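Local coordinates for protein ketosynthase (Streptomyces sp. MSC090213JE08, PDB 6KXD) that probably catalyses chain-elongating condensation of an acyl group with malonyl-ACP, with loss of carbon dioxide, in the highly reducing type II polyketide synthase of ishigamide assembly, at residues Ala169-Asn174 against His336-Ser342. Residues are numbered along the deposited sequence; the frame is centred on the assembly and turned at random.
Sequences ACAAGN and HSMGAAS
The imidazole of H336 meets C170 at its edge: seen from the ring centroid, SG lies 83° off the normal, and it is 3.2 Å from NE2, with the C170 CB also near the ring plane beside CE1. Over the centre of one face sits the SD of M338, 3.8 Å above the plane. With CG anti to the backbone N (chi1 -170°), the H336 side chain extends toward the cysteine. H301, outside the two segments, also touches C170, and this Cys-His-His grouping is consistent with the triad of beta-ketoacyl synthases, in which the cysteine carries the acyl chain. C170 and G339 also occupy matching turns leading into helices 172-185 and 341-355. A169 and M338 both have positive phi, and their carbonyls accept bonds from A172 N (2.9 Å) and A341 N (2.8 Å), as expected of the duplicated halves of the thiolase fold. Between these turns, G339 CA approaches A169 O at 3.5 Å as a CA-H...O contact. S342 ties the two turns together. Its OG donates to C170 O at 2.9 Å, tilted from the carbonyl plane, and accepts from N174 N at 3.0 Å with an N-H...O angle of 146°; the absence of a side chain on G173 leaves room for this hydroxyl. Replacing S342 by an alanine would probably leave C170 O without this donor and N174 N without this acceptor, loosening the tie at the cysteine's turn. The amide of N174 runs alongside S342, CG lying 3.8 Å from CB, while its OD1 and ND2 bond to N390 and to A400 O respectively.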
loop_
_atom_site.group_PDB
_atom_site.type_symbol
_atom_site.label_atom_id
_atom_site.label_comp_id
_atom_site.label_asym_id
_atom_site.label_seq_id
_atom_site.Cartn_x
_atom_site.Cartn_y
_atom_site.Cartn_z
ATOM N N ALA A 169 2.591 2.827 5.399
ATOM C CA ALA A 169 2.472 3.712 6.572
ATOM C C ALA A 169 3.059 5.113 6.319
ATOM O O ALA A 169 2.644 5.828 5.389
ATOM C CB ALA A 169 3.032 2.985 7.753
ATOM N N CYS A 170 4.002 5.589 7.154
ATOM C CA CYS A 170 4.454 6.988 7.041
ATOM C C CYS A 170 5.168 7.289 5.730
ATOM O O CYS A 170 5.237 8.482 5.293
ATOM C CB CYS A 170 5.442 7.336 8.134
ATOM S SG CYS A 170 5.047 6.406 9.614
ATOM N N ALA A 171 5.661 6.231 5.076
ATOM C CA ALA A 171 6.386 6.416 3.862
ATOM C C ALA A 171 5.447 6.338 2.657
ATOM O O ALA A 171 5.872 6.533 1.554
ATOM C CB ALA A 171 7.479 5.382 3.748
ATOM N N ALA A 172 4.161 6.090 2.896
ATOM C CA ALA A 172 3.283 5.642 1.829
ATOM C C ALA A 172 3.108 6.760 0.794
ATOM O O ALA A 172 3.103 6.500 -0.384
ATOM C CB ALA A 172 1.994 5.150 2.424
ATOM N N GLY A 173 3.029 8.024 1.223
ATOM C CA GLY A 173 2.921 9.146 0.277
ATOM C C GLY A 173 4.071 9.203 -0.725
ATOM O O GLY A 173 3.878 9.332 -1.868
ATOM N N ASN A 174 5.298 9.059 -0.240
ATOM C CA ASN A 174 6.476 9.059 -1.054
ATOM C C ASN A 174 6.506 7.823 -1.961
ATOM O O ASN A 174 6.887 7.918 -3.125
ATOM C CB ASN A 174 7.744 9.076 -0.201
ATOM C CG ASN A 174 8.250 10.473 0.089
ATOM O OD1 ASN A 174 7.667 11.448 -0.398
ATOM N ND2 ASN A 174 9.266 10.563 0.942
ATOM N N HIS A 336 1.973 13.962 13.223
ATOM C CA HIS A 336 2.295 12.819 12.389
ATOM C C HIS A 336 1.009 12.377 11.693
ATOM O O HIS A 336 0.197 11.689 12.323
ATOM C CB HIS A 336 2.919 11.710 13.231
ATOM C CG HIS A 336 3.477 10.609 12.395
ATOM N ND1 HIS A 336 3.151 10.472 11.047
ATOM C CD2 HIS A 336 4.334 9.613 12.690
ATOM C CE1 HIS A 336 3.780 9.414 10.555
ATOM N NE2 HIS A 336 4.509 8.863 11.550
ATOM N N SER A 337 0.847 12.766 10.435
ATOM C CA SER A 337 -0.408 12.529 9.700
ATOM C C SER A 337 -0.378 11.168 8.986
ATOM O O SER A 337 -1.093 10.949 8.010
ATOM C CB SER A 337 -0.707 13.654 8.765
ATOM O OG SER A 337 0.312 13.846 7.809
ATOM N N MET A 338 0.460 10.260 9.496
ATOM C CA MET A 338 0.451 8.852 9.141
ATOM C C MET A 338 0.614 8.730 7.613
ATOM O O MET A 338 1.593 9.250 7.014
ATOM C CB MET A 338 -0.826 8.215 9.695
ATOM C CG MET A 338 -0.980 8.353 11.205
ATOM S SD MET A 338 0.561 7.870 12.101
ATOM C CE MET A 338 0.091 8.412 13.748
ATOM N N GLY A 339 -0.330 8.086 6.938
ATOM C CA GLY A 339 -0.168 7.827 5.520
ATOM C C GLY A 339 -0.115 9.107 4.721
ATOM O O GLY A 339 0.499 9.158 3.651
ATOM N N ALA A 340 -0.668 10.181 5.290
ATOM C CA ALA A 340 -0.623 11.455 4.591
ATOM C C ALA A 340 0.729 12.153 4.766
ATOM O O ALA A 340 1.015 13.143 4.081
ATOM C CB ALA A 340 -1.737 12.326 5.084
ATOM N N ALA A 341 1.535 11.686 5.720
ATOM C CA ALA A 341 2.624 12.502 6.198
ATOM C C ALA A 341 3.578 12.834 5.067
ATOM O O ALA A 341 3.824 14.000 4.836
ATOM C CB ALA A 341 3.321 11.882 7.366
ATOM N N SER A 342 4.066 11.827 4.332
ATOM C CA SER A 342 5.056 12.091 3.334
ATOM C C SER A 342 4.440 12.787 2.116
ATOM O O SER A 342 5.150 13.437 1.396
ATOM C CB SER A 342 5.838 10.821 2.943
ATOM O OG SER A 342 4.988 9.724 2.655
#